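Local coordinates for flavohemoprotein (Vibrio cholerae O1 biovar El Tor, PDB 4EH1), which probably detoxifies nitric oxide by oxidising it to nitrate with O2 and NAD(P)H, this chain being the reductase domain that carries FAD, at residues A[21-26]-A[68-73]; A[6-11]-A[93-98]; A[40-45]-A[55-60]. All blocks are in the same frame, centred on the assembly; numbering follows the deposited sequence.

Contact 1 of 3, residues A[21-26]-A[68-73]; sequences FVLVPA and YRISVK. With FAD (flavin-adenine dinucleotide), chain C.
Phe-21 with Ile-70 and Leu-23 with Tyr-68 form hydrogen-bonded pairs of an antiparallel ladder, with the non-hydrogen-bonded pair Val-22 and Arg-69 between them, where the CA atoms come within 4.3 Å. The ladder joins strand 18-25 to strand 68-73 in the antiparallel beta barrel of the FAD-binding domain of the reductase family. Four backbone bonds hold it, the shortest from Leu-23 N to Tyr-68 O at 2.7 Å. Phe-21, Leu-23, Tyr-68 and Ile-70 share one face. There Ile-70 CG1 sits between the backbone N and the carbonyl carbon (chi1 58°), where it meets Phe-21 CB at 4.0 Å; CD1 of Leu-23 touches CG1 and CD1 of the same isoleucine. The Phe-21 ring reaches further along, its CD2 and CE2 against Val-72 CG2, which approaches obliquely. On the other face the Arg-69 chain passes Phe-21 O with its CG, and its guanidinium leaves to bind Ser-60 O and Glu-161. Beyond the paired residues strand 68-73 offers its backbone to the flavin: FAD N3 donates to Ser-71 O at 2.9 Å, and Lys-73 N donates to FAD O2 at 2.9 Å with an almost straight N-H...O angle of 170°.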
loop_
_atom_site.group_PDB
_atom_site.type_symbol
_atom_site.label_atom_id
_atom_site.label_comp_id
_atom_site.label_asym_id
_atom_site.label_seq_id
_atom_site.Cartn_x
_atom_site.Cartn_y
_atom_site.Cartn_z
ATOM N N PHE A 21 -5.255 0.533 6.178
ATOM C CA PHE A 21 -4.642 -0.433 7.084
ATOM C C PHE A 21 -5.694 -1.455 7.485
ATOM O O PHE A 21 -6.748 -1.094 7.994
ATOM C CB PHE A 21 -4.165 0.250 8.372
ATOM C CG PHE A 21 -3.102 1.294 8.157
ATOM C CD1 PHE A 21 -1.780 1.034 8.501
ATOM C CD2 PHE A 21 -3.429 2.547 7.609
ATOM C CE1 PHE A 21 -0.783 2.015 8.302
ATOM C CE2 PHE A 21 -2.444 3.517 7.417
ATOM C CZ PHE A 21 -1.118 3.247 7.769
ATOM N N VAL A 22 -5.390 -2.723 7.286
ATOM C CA VAL A 22 -6.239 -3.781 7.779
ATOM C C VAL A 22 -5.659 -4.276 9.093
ATOM O O VAL A 22 -4.521 -4.725 9.153
ATOM C CB VAL A 22 -6.312 -4.966 6.777
ATOM C CG1 VAL A 22 -7.143 -6.115 7.372
ATOM C CG2 VAL A 22 -6.897 -4.515 5.445
ATOM N N LEU A 23 -6.459 -4.206 10.149
ATOM C CA LEU A 23 -5.976 -4.463 11.482
ATOM C C LEU A 23 -6.664 -5.670 12.120
ATOM O O LEU A 23 -7.885 -5.801 12.074
ATOM C CB LEU A 23 -6.232 -3.240 12.351
ATOM C CG LEU A 23 -5.664 -1.937 11.794
ATOM C CD1 LEU A 23 -6.465 -0.733 12.284
ATOM C CD2 LEU A 23 -4.229 -1.836 12.252
ATOM N N VAL A 24 -5.876 -6.526 12.748
ATOM C CA VAL A 24 -6.424 -7.669 13.465
ATOM C C VAL A 24 -5.965 -7.653 14.930
ATOM O O VAL A 24 -4.856 -7.220 15.240
ATOM C CB VAL A 24 -5.996 -8.979 12.803
ATOM C CG1 VAL A 24 -6.459 -9.019 11.338
ATOM C CG2 VAL A 24 -4.515 -9.103 12.869
ATOM N N PRO A 25 -6.819 -8.131 15.838
ATOM C CA PRO A 25 -6.434 -8.036 17.249
ATOM C C PRO A 25 -5.210 -8.887 17.505
ATOM O O PRO A 25 -5.141 -9.972 16.953
ATOM C CB PRO A 25 -7.628 -8.638 17.994
ATOM C CG PRO A 25 -8.611 -9.059 16.990
ATOM C CD PRO A 25 -8.001 -8.978 15.627
ATOM N N ALA A 26 -4.250 -8.407 18.285
ATOM C CA ALA A 26 -3.131 -9.263 18.665
ATOM C C ALA A 26 -3.601 -10.475 19.494
ATOM O O ALA A 26 -2.891 -11.469 19.584
ATOM C CB ALA A 26 -2.081 -8.482 19.417
ATOM N N TYR A 68 -10.567 -5.094 11.040
ATOM C CA TYR A 68 -10.995 -3.752 10.712
ATOM C C TYR A 68 -10.138 -3.199 9.572
ATOM O O TYR A 68 -8.939 -3.455 9.500
ATOM C CB TYR A 68 -10.832 -2.841 11.931
ATOM C CG TYR A 68 -11.761 -3.107 13.108
ATOM C CD1 TYR A 68 -13.105 -3.429 12.916
ATOM C CD2 TYR A 68 -11.292 -3.009 14.405
ATOM C CE1 TYR A 68 -13.960 -3.656 14.002
ATOM C CE2 TYR A 68 -12.123 -3.246 15.500
ATOM C CZ TYR A 68 -13.457 -3.548 15.296
ATOM O OH TYR A 68 -14.266 -3.776 16.378
ATOM N N ARG A 69 -10.748 -2.441 8.677
ATOM C CA ARG A 69 -9.966 -1.621 7.763
ATOM C C ARG A 69 -10.251 -0.125 8.022
ATOM O O ARG A 69 -11.417 0.302 8.132
ATOM C CB ARG A 69 -10.242 -1.974 6.300
ATOM C CG ARG A 69 -9.414 -1.140 5.297
ATOM C CD ARG A 69 -9.671 -1.568 3.862
ATOM N NE ARG A 69 -10.860 -0.921 3.331
ATOM C CZ ARG A 69 -11.292 -1.084 2.084
ATOM N NH1 ARG A 69 -10.631 -1.877 1.249
ATOM N NH2 ARG A 69 -12.375 -0.444 1.667
ATOM N N ILE A 70 -9.181 0.652 8.136
ATOM C CA ILE A 70 -9.303 2.111 8.145
ATOM C C ILE A 70 -8.476 2.680 6.997
ATOM O O ILE A 70 -7.584 2.006 6.471
ATOM C CB ILE A 70 -8.778 2.726 9.436
ATOM C CG1 ILE A 70 -7.317 2.339 9.622
ATOM C CG2 ILE A 70 -9.661 2.324 10.682
ATOM C CD1 ILE A 70 -6.653 3.153 10.763
ATOM N N SER A 71 -8.757 3.924 6.628
ATOM C CA SER A 71 -8.098 4.559 5.486
ATOM C C SER A 71 -7.729 5.985 5.865
ATOM O O SER A 71 -8.601 6.821 6.170
ATOM C CB SER A 71 -9.017 4.570 4.265
ATOM O OG SER A 71 -9.548 3.264 4.023
ATOM N N VAL A 72 -6.431 6.255 5.792
ATOM C CA VAL A 72 -5.827 7.365 6.480
ATOM C C VAL A 72 -5.172 8.346 5.498
ATOM O O VAL A 72 -4.286 7.986 4.721
ATOM C CB VAL A 72 -4.762 6.829 7.464
ATOM C CG1 VAL A 72 -3.971 7.976 8.045
ATOM C CG2 VAL A 72 -5.428 5.908 8.556
ATOM N N LYS A 73 -5.636 9.585 5.523
ATOM C CA LYS A 73 -5.042 10.598 4.670
ATOM C C LYS A 73 -3.826 11.259 5.341
ATOM O O LYS A 73 -3.931 11.762 6.451
ATOM C CB LYS A 73 -6.053 11.661 4.302
ATOM C CG LYS A 73 -5.423 12.639 3.282
ATOM C CD LYS A 73 -6.242 13.880 3.012
ATOM C CE LYS A 73 -5.316 14.954 2.389
ATOM N NZ LYS A 73 -6.011 16.175 1.939
HETATM P PA FAD C . -2.459 16.864 13.519
HETATM O O1A FAD C . -3.472 16.724 14.523
HETATM O O2A FAD C . -1.072 16.813 13.831
HETATM O O5B FAD C . -2.683 18.236 12.844
HETATM C C5B FAD C . -3.974 18.770 12.706
HETATM C C4B FAD C . -4.022 20.039 11.873
HETATM O O4B FAD C . -3.492 21.142 12.582
HETATM C C3B FAD C . -3.185 19.862 10.643
HETATM O O3B FAD C . -3.796 20.567 9.593
HETATM C C2B FAD C . -1.897 20.527 10.990
HETATM O O2B FAD C . -1.356 21.027 9.807
HETATM C C1B FAD C . -2.308 21.590 11.967
HETATM N N9A FAD C . -1.265 21.744 12.975
HETATM C C8A FAD C . -0.664 20.783 13.641
HETATM N N7A FAD C . 0.259 21.271 14.470
HETATM C C5A FAD C . 0.254 22.576 14.325
HETATM C C6A FAD C . 0.998 23.683 14.905
HETATM N N6A FAD C . 1.945 23.480 15.831
HETATM N N1A FAD C . 0.693 24.890 14.464
HETATM C C2A FAD C . -0.239 25.092 13.560
HETATM N N3A FAD C . -0.948 24.140 12.992
HETATM C C4A FAD C . -0.745 22.881 13.325
HETATM N N1 FAD C . -8.990 10.926 9.016
HETATM C C2 FAD C . -8.735 10.006 8.088
HETATM O O2 FAD C . -7.690 10.069 7.492
HETATM N N3 FAD C . -9.556 9.015 7.792
HETATM C C4 FAD C . -10.694 8.852 8.396
HETATM O O4 FAD C . -11.393 7.924 8.082
HETATM C C4X FAD C . -11.063 9.831 9.424
HETATM N N5 FAD C . -12.200 9.757 10.074
HETATM C C5X FAD C . -12.518 10.654 10.987
HETATM C C6 FAD C . -13.709 10.529 11.626
HETATM C C7 FAD C . -14.074 11.438 12.571
HETATM C C7M FAD C . -15.375 11.311 13.268
HETATM C C8 FAD C . -13.181 12.536 12.911
HETATM C C8M FAD C . -13.608 13.496 13.954
HETATM C C9 FAD C . -11.978 12.665 12.276
HETATM C C9A FAD C . -11.617 11.760 11.314
HETATM N N10 FAD C . -10.406 11.870 10.652
HETATM C C10 FAD C . -10.115 10.909 9.696
HETATM C "C1'" FAD C . -9.470 12.937 10.985
HETATM C "C2'" FAD C . -8.336 12.374 11.841
HETATM O "O2'" FAD C . -8.767 11.883 13.091
HETATM C "C3'" FAD C . -7.225 13.338 12.202
HETATM O "O3'" FAD C . -7.731 14.524 12.748
HETATM C "C4'" FAD C . -6.229 13.608 11.089
HETATM O "O4'" FAD C . -5.703 12.378 10.652
HETATM C "C5'" FAD C . -5.102 14.558 11.480
HETATM O "O5'" FAD C . -4.293 14.098 12.522
HETATM P P FAD C . -2.768 14.289 12.571
HETATM O O1P FAD C . -2.359 13.875 13.873
HETATM O O2P FAD C . -2.208 13.647 11.445
HETATM O O3P FAD C . -2.640 15.818 12.389
#

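Contact 2 of 3, residues A[6-11]-A[93-98]; sequences FVVREK and VKVGDS
Val-8 is gripped at both ends of its backbone by the turn of segment 93-98: its N donates to Asp-97 O at 3.1 Å, and its O accepts from Gly-96 N at 2.9 Å. Lys-94 to Asp-97 form a type II turn, in which Gly-96 takes a positive phi of 98° that would press a CB against the preceding carbonyl oxygen. The nonpolar part centres on the same valine, whose CG2 meets Val-93 CG1 at 3.6 Å while CG1 lies near Val-95 CA. Val-95 CG2 packs on Lys-11 CB, just past the classic beta bulge that Arg-9 and Glu-10 make opposite Val-22. Among the charged groups, Asp-97 OD2 takes two donors: Lys-94 N from above the carboxylate plane, and Lys-94 NZ at 2.7 Å on the syn lone pair, a salt bridge inside the turn. The extended Lys-11 chain carries NZ to Val-93 O at 3.0 Å, a bond that comes from above the carbonyl plane. NZ also donates to Leu-89 O and His-90 O, so the ammonium gathers carbonyls at the C-terminal end of helix 84-92, whose partial negative charge would be expected to stabilise the protonated lysine.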
loop_
_atom_site.group_PDB
_atom_site.type_symbol
_atom_site.label_atom_id
_atom_site.label_comp_id
_atom_site.label_asym_id
_atom_site.label_seq_id
_atom_site.Cartn_x
_atom_site.Cartn_y
_atom_site.Cartn_z
ATOM N N PHE A 6 -3.746 -4.035 18.296
ATOM C CA PHE A 6 -4.015 -4.658 17.007
ATOM C C PHE A 6 -2.741 -4.727 16.212
ATOM O O PHE A 6 -1.788 -4.015 16.501
ATOM C CB PHE A 6 -5.065 -3.867 16.224
ATOM C CG PHE A 6 -6.480 -4.195 16.603
ATOM C CD1 PHE A 6 -6.938 -3.953 17.903
ATOM C CD2 PHE A 6 -7.356 -4.728 15.662
ATOM C CE1 PHE A 6 -8.231 -4.238 18.260
ATOM C CE2 PHE A 6 -8.669 -5.011 15.998
ATOM C CZ PHE A 6 -9.112 -4.785 17.320
ATOM N N VAL A 7 -2.745 -5.558 15.182
ATOM C CA VAL A 7 -1.602 -5.722 14.302
ATOM C C VAL A 7 -2.029 -5.400 12.869
ATOM O O VAL A 7 -3.110 -5.795 12.422
ATOM C CB VAL A 7 -1.053 -7.158 14.396
ATOM C CG1 VAL A 7 0.180 -7.352 13.511
ATOM C CG2 VAL A 7 -0.733 -7.460 15.843
ATOM N N VAL A 8 -1.186 -4.650 12.167
ATOM C CA VAL A 8 -1.406 -4.340 10.769
ATOM C C VAL A 8 -1.180 -5.626 9.965
ATOM O O VAL A 8 -0.058 -6.150 9.918
ATOM C CB VAL A 8 -0.417 -3.270 10.271
ATOM C CG1 VAL A 8 -0.658 -2.969 8.792
ATOM C CG2 VAL A 8 -0.501 -2.004 11.132
ATOM N N ARG A 9 -2.240 -6.138 9.347
ATOM C CA ARG A 9 -2.114 -7.289 8.438
ATOM C C ARG A 9 -1.808 -6.835 7.001
ATOM O O ARG A 9 -1.135 -7.534 6.241
ATOM C CB ARG A 9 -3.402 -8.102 8.439
ATOM C CG ARG A 9 -3.272 -9.460 7.755
ATOM C CD ARG A 9 -4.554 -10.314 7.834
ATOM N NE ARG A 9 -5.638 -9.798 6.997
ATOM C CZ ARG A 9 -5.726 -9.983 5.679
ATOM N NH1 ARG A 9 -4.783 -10.676 5.039
ATOM N NH2 ARG A 9 -6.748 -9.467 4.992
ATOM N N GLU A 10 -2.300 -5.648 6.644
ATOM C CA GLU A 10 -2.225 -5.150 5.267
ATOM C C GLU A 10 -2.128 -3.647 5.283
ATOM O O GLU A 10 -2.787 -3.008 6.107
ATOM C CB GLU A 10 -3.505 -5.473 4.526
ATOM C CG GLU A 10 -3.282 -6.180 3.262
ATOM C CD GLU A 10 -3.526 -7.637 3.438
ATOM O OE1 GLU A 10 -4.708 -8.009 3.599
ATOM O OE2 GLU A 10 -2.541 -8.404 3.443
ATOM N N LYS A 11 -1.362 -3.104 4.336
ATOM C CA LYS A 11 -1.157 -1.673 4.160
ATOM C C LYS A 11 -1.236 -1.367 2.660
ATOM O O LYS A 11 -0.281 -1.556 1.933
ATOM C CB LYS A 11 0.215 -1.284 4.710
ATOM C CG LYS A 11 0.369 0.190 5.006
ATOM C CD LYS A 11 1.695 0.507 5.712
ATOM C CE LYS A 11 1.868 2.031 5.820
ATOM N NZ LYS A 11 3.146 2.377 6.460
ATOM N N VAL A 93 4.487 2.913 10.632
ATOM C CA VAL A 93 3.763 1.730 11.046
ATOM C C VAL A 93 3.655 0.722 9.889
ATOM O O VAL A 93 2.812 0.874 9.010
ATOM C CB VAL A 93 2.384 2.105 11.588
ATOM C CG1 VAL A 93 1.603 0.832 11.967
ATOM C CG2 VAL A 93 2.535 3.083 12.777
ATOM N N LYS A 94 4.504 -0.304 9.915
ATOM C CA LYS A 94 4.557 -1.306 8.847
ATOM C C LYS A 94 3.609 -2.484 9.052
ATOM O O LYS A 94 3.112 -2.710 10.162
ATOM C CB LYS A 94 5.979 -1.881 8.740
ATOM C CG LYS A 94 7.081 -0.842 8.767
ATOM C CD LYS A 94 8.445 -1.446 8.427
ATOM C CE LYS A 94 8.919 -2.380 9.548
ATOM N NZ LYS A 94 8.589 -1.848 10.921
ATOM N N VAL A 95 3.375 -3.241 7.972
ATOM C CA VAL A 95 2.784 -4.565 8.091
ATOM C C VAL A 95 3.559 -5.381 9.123
ATOM O O VAL A 95 4.787 -5.502 9.038
ATOM C CB VAL A 95 2.797 -5.331 6.747
ATOM C CG1 VAL A 95 2.283 -6.756 6.942
ATOM C CG2 VAL A 95 1.949 -4.598 5.700
ATOM N N GLY A 96 2.840 -5.917 10.105
ATOM C CA GLY A 96 3.466 -6.675 11.186
ATOM C C GLY A 96 3.648 -5.793 12.407
ATOM O O GLY A 96 3.834 -6.294 13.499
ATOM N N ASP A 97 3.596 -4.470 12.243
ATOM C CA ASP A 97 3.775 -3.598 13.407
ATOM C C ASP A 97 2.460 -3.529 14.137
ATOM O O ASP A 97 1.431 -3.919 13.594
ATOM C CB ASP A 97 4.264 -2.196 13.015
ATOM C CG ASP A 97 5.746 -2.183 12.589
ATOM O OD1 ASP A 97 6.440 -3.190 12.868
ATOM O OD2 ASP A 97 6.209 -1.171 11.987
ATOM N N SER A 98 2.474 -3.041 15.367
ATOM C CA SER A 98 1.233 -2.953 16.135
ATOM C C SER A 98 0.852 -1.536 16.592
ATOM O O SER A 98 1.700 -0.637 16.666
ATOM C CB SER A 98 1.293 -3.900 17.323
ATOM O OG SER A 98 2.222 -3.414 18.255
#

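Contact 3 of 3, residues A[40-45]-A[55-60]; sequences IGIEVT and RQYSLS. With FAD (flavin-adenine dinucleotide), chain C.
Ile-42 and Tyr-57 cross at about a right angle, the isoleucine CG1 meeting the edge of the tyrosine ring at CD2, 3.6 Å away. They belong to the beta hairpin of strands 39-44 and 53-58 in the FAD-binding barrel, where Arg-55 to Ser-58 spell the Arg-x-Tyr-Ser fingerprint of this reductase family. Four backbone bonds pair Ile-40 with Tyr-57 and Ile-42 with Arg-55. Tyr-57 is held between hairpin and cofactor: the ring edge away from Ile-42 stands over the pyrimidine end of the flavin, nearly perpendicular to it, with CD1 3.3 Å from FAD C2 and CE1 3.4 Å from FAD N1. FAD O2' lies over one face of the tyrosine, offset toward the rim, and the phenol OH shares a hydrogen bond with FAD O4' at 3.0 Å. Further along, Ile-40 crosses Leu-59 at about a right angle, its CG2 4.0 Å from Leu-59 CD1.

Arg-55, on the same side of the sheet as Tyr-57, bends at chi2 (-62°), which swings CD toward the ribityl-phosphate link. Val-85 of helix 84-92 packs on its side chain, and a salt bridge from NH2 to Glu-53 gives its charge a second partner. Gln-56 lies on the other side of the sheet, its CB near C7 and C8 at the dimethylbenzene end of the flavin, while its carbonyl O accepts from FAD O2'. The backbone of Ser-58 adds a donor, its N to FAD O4 at 3.1 Å. Side chains and main chain of one short strand thus address the flavin, the ribityl chain and the phosphates in turn. At the phosphate end, Arg-55 NE donates to FAD O1P at 2.8 Å, while NH2 adds weak, longer bonds to FAD O1P and O1A.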
loop_
_atom_site.group_PDB
_atom_site.type_symbol
_atom_site.label_atom_id
_atom_site.label_comp_id
_atom_site.label_asym_id
_atom_site.label_seq_id
_atom_site.Cartn_x
_atom_site.Cartn_y
_atom_site.Cartn_z
ATOM N N ILE A 40 -13.231 4.031 14.654
ATOM C CA ILE A 40 -12.478 3.583 15.805
ATOM C C ILE A 40 -11.478 4.669 16.153
ATOM O O ILE A 40 -11.407 5.714 15.488
ATOM C CB ILE A 40 -11.781 2.188 15.586
ATOM C CG1 ILE A 40 -11.019 2.115 14.253
ATOM C CG2 ILE A 40 -12.806 1.080 15.550
ATOM C CD1 ILE A 40 -9.641 2.717 14.292
ATOM N N GLY A 41 -10.719 4.417 17.208
ATOM C CA GLY A 41 -9.660 5.305 17.631
ATOM C C GLY A 41 -8.307 4.638 17.462
ATOM O O GLY A 41 -8.146 3.444 17.754
ATOM N N ILE A 42 -7.328 5.390 16.981
ATOM C CA ILE A 42 -5.969 4.883 16.900
ATOM C C ILE A 42 -5.074 5.710 17.824
ATOM O O ILE A 42 -5.159 6.936 17.842
ATOM C CB ILE A 42 -5.418 4.969 15.468
ATOM C CG1 ILE A 42 -6.218 4.053 14.515
ATOM C CG2 ILE A 42 -3.933 4.596 15.434
ATOM C CD1 ILE A 42 -5.981 2.550 14.733
ATOM N N GLU A 43 -4.203 5.044 18.578
ATOM C CA GLU A 43 -3.292 5.745 19.466
ATOM C C GLU A 43 -1.858 5.309 19.242
ATOM O O GLU A 43 -1.544 4.116 19.222
ATOM C CB GLU A 43 -3.688 5.518 20.922
ATOM C CG GLU A 43 -2.574 5.668 21.919
ATOM C CD GLU A 43 -3.032 5.258 23.321
ATOM O OE1 GLU A 43 -4.046 5.818 23.797
ATOM O OE2 GLU A 43 -2.401 4.361 23.935
ATOM N N VAL A 44 -0.981 6.288 19.071
ATOM C CA VAL A 44 0.425 5.995 18.853
ATOM C C VAL A 44 1.264 6.993 19.593
ATOM O O VAL A 44 0.742 7.944 20.175
ATOM C CB VAL A 44 0.796 6.084 17.364
ATOM C CG1 VAL A 44 0.229 4.883 16.594
ATOM C CG2 VAL A 44 0.293 7.399 16.762
ATOM N N THR A 45 2.572 6.767 19.547
ATOM C CA THR A 45 3.563 7.642 20.142
ATOM C C THR A 45 4.554 7.969 19.045
ATOM O O THR A 45 5.400 7.146 18.692
ATOM C CB THR A 45 4.304 6.940 21.274
ATOM O OG1 THR A 45 3.347 6.509 22.241
ATOM C CG2 THR A 45 5.322 7.883 21.930
ATOM N N ARG A 55 -6.413 9.622 17.635
ATOM C CA ARG A 55 -7.211 10.135 16.533
ATOM C C ARG A 55 -8.327 9.158 16.154
ATOM O O ARG A 55 -8.150 7.918 16.190
ATOM C CB ARG A 55 -6.343 10.306 15.278
ATOM C CG ARG A 55 -5.137 11.264 15.472
ATOM C CD ARG A 55 -5.514 12.721 15.834
ATOM N NE ARG A 55 -4.315 13.568 15.918
ATOM C CZ ARG A 55 -3.765 13.971 17.059
ATOM N NH1 ARG A 55 -4.313 13.622 18.219
ATOM N NH2 ARG A 55 -2.668 14.726 17.042
ATOM N N GLN A 56 -9.457 9.727 15.749
ATOM C CA GLN A 56 -10.550 8.965 15.163
ATOM C C GLN A 56 -10.236 8.586 13.725
ATOM O O GLN A 56 -9.780 9.439 12.938
ATOM C CB GLN A 56 -11.849 9.803 15.194
ATOM C CG GLN A 56 -12.221 10.338 16.558
ATOM C CD GLN A 56 -11.769 11.777 16.764
ATOM O OE1 GLN A 56 -10.617 12.133 16.500
ATOM N NE2 GLN A 56 -12.679 12.609 17.214
ATOM N N TYR A 57 -10.451 7.311 13.375
ATOM C CA TYR A 57 -10.436 6.903 11.958
ATOM C C TYR A 57 -11.649 6.025 11.639
ATOM O O TYR A 57 -11.974 5.109 12.398
ATOM C CB TYR A 57 -9.134 6.202 11.554
ATOM C CG TYR A 57 -7.971 7.121 11.614
ATOM C CD1 TYR A 57 -7.843 8.167 10.692
ATOM C CD2 TYR A 57 -7.035 7.013 12.635
ATOM C CE1 TYR A 57 -6.783 9.079 10.768
ATOM C CE2 TYR A 57 -5.996 7.914 12.735
ATOM C CZ TYR A 57 -5.866 8.947 11.793
ATOM O OH TYR A 57 -4.821 9.834 11.889
ATOM N N SER A 58 -12.299 6.328 10.521
ATOM C CA SER A 58 -13.530 5.686 10.132
ATOM C C SER A 58 -13.255 4.289 9.626
ATOM O O SER A 58 -12.283 4.062 8.920
ATOM C CB SER A 58 -14.177 6.460 8.989
ATOM O OG SER A 58 -14.540 7.772 9.377
ATOM N N LEU A 59 -14.120 3.337 9.970
ATOM C CA LEU A 59 -14.042 2.020 9.340
ATOM C C LEU A 59 -14.414 2.159 7.841
ATOM O O LEU A 59 -15.360 2.857 7.505
ATOM C CB LEU A 59 -14.932 1.045 10.088
ATOM C CG LEU A 59 -14.357 0.948 11.506
ATOM C CD1 LEU A 59 -15.436 0.762 12.511
ATOM C CD2 LEU A 59 -13.313 -0.139 11.596
ATOM N N SER A 60 -13.647 1.546 6.941
ATOM C CA SER A 60 -13.924 1.703 5.504
ATOM C C SER A 60 -14.270 0.395 4.806
ATOM O O SER A 60 -14.213 0.315 3.563
ATOM C CB SER A 60 -12.726 2.299 4.775
ATOM O OG SER A 60 -11.597 1.470 4.965
HETATM P PA FAD C . -2.459 16.864 13.519
HETATM O O1A FAD C . -3.472 16.724 14.523
HETATM O O2A FAD C . -1.072 16.813 13.831
HETATM O O5B FAD C . -2.683 18.236 12.844
HETATM C C5B FAD C . -3.974 18.770 12.706
HETATM C C4B FAD C . -4.022 20.039 11.873
HETATM O O4B FAD C . -3.492 21.142 12.582
HETATM C C3B FAD C . -3.185 19.862 10.643
HETATM O O3B FAD C . -3.796 20.567 9.593
HETATM C C2B FAD C . -1.897 20.527 10.990
HETATM O O2B FAD C . -1.356 21.027 9.807
HETATM C C1B FAD C . -2.308 21.590 11.967
HETATM N N9A FAD C . -1.265 21.744 12.975
HETATM C C8A FAD C . -0.664 20.783 13.641
HETATM N N7A FAD C . 0.259 21.271 14.470
HETATM C C5A FAD C . 0.254 22.576 14.325
HETATM C C6A FAD C . 0.998 23.683 14.905
HETATM N N6A FAD C . 1.945 23.480 15.831
HETATM N N1A FAD C . 0.693 24.890 14.464
HETATM C C2A FAD C . -0.239 25.092 13.560
HETATM N N3A FAD C . -0.948 24.140 12.992
HETATM C C4A FAD C . -0.745 22.881 13.325
HETATM N N1 FAD C . -8.990 10.926 9.016
HETATM C C2 FAD C . -8.735 10.006 8.088
HETATM O O2 FAD C . -7.690 10.069 7.492
HETATM N N3 FAD C . -9.556 9.015 7.792
HETATM C C4 FAD C . -10.694 8.852 8.396
HETATM O O4 FAD C . -11.393 7.924 8.082
HETATM C C4X FAD C . -11.063 9.831 9.424
HETATM N N5 FAD C . -12.200 9.757 10.074
HETATM C C5X FAD C . -12.518 10.654 10.987
HETATM C C6 FAD C . -13.709 10.529 11.626
HETATM C C7 FAD C . -14.074 11.438 12.571
HETATM C C7M FAD C . -15.375 11.311 13.268
HETATM C C8 FAD C . -13.181 12.536 12.911
HETATM C C8M FAD C . -13.608 13.496 13.954
HETATM C C9 FAD C . -11.978 12.665 12.276
HETATM C C9A FAD C . -11.617 11.760 11.314
HETATM N N10 FAD C . -10.406 11.870 10.652
HETATM C C10 FAD C . -10.115 10.909 9.696
HETATM C "C1'" FAD C . -9.470 12.937 10.985
HETATM C "C2'" FAD C . -8.336 12.374 11.841
HETATM O "O2'" FAD C . -8.767 11.883 13.091
HETATM C "C3'" FAD C . -7.225 13.338 12.202
HETATM O "O3'" FAD C . -7.731 14.524 12.748
HETATM C "C4'" FAD C . -6.229 13.608 11.089
HETATM O "O4'" FAD C . -5.703 12.378 10.652
HETATM C "C5'" FAD C . -5.102 14.558 11.480
HETATM O "O5'" FAD C . -4.293 14.098 12.522
HETATM P P FAD C . -2.768 14.289 12.571
HETATM O O1P FAD C . -2.359 13.875 13.873
HETATM O O2P FAD C . -2.208 13.647 11.445
HETATM O O3P FAD C . -2.640 15.818 12.389
#

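In the fold
All three contacts belong to one antiparallel barrel of the FAD-binding domain. Contacts 1 and 2, with centres about 8 Å apart, are joined by neighbouring strands 4-13 and 18-25 through backbone bonds such as Val-7 N to Val-24 O at 2.7 Å. Contacts 1 and 3 lie about 9 Å apart, centre to centre; they meet at Ser-60, whose O takes Arg-69 NH2 and whose OG lies 2.9 Å from Ser-71 OG. Both hold FAD, one by flavin N3 and O2, the other by flavin O4, the ribityl chain and the phosphates. Contact 2 stays away from the pocket: the Val-93 side chain is about 12 Å from FAD, and its turn leads into strand 98-105, the neighbour of strand 39-44.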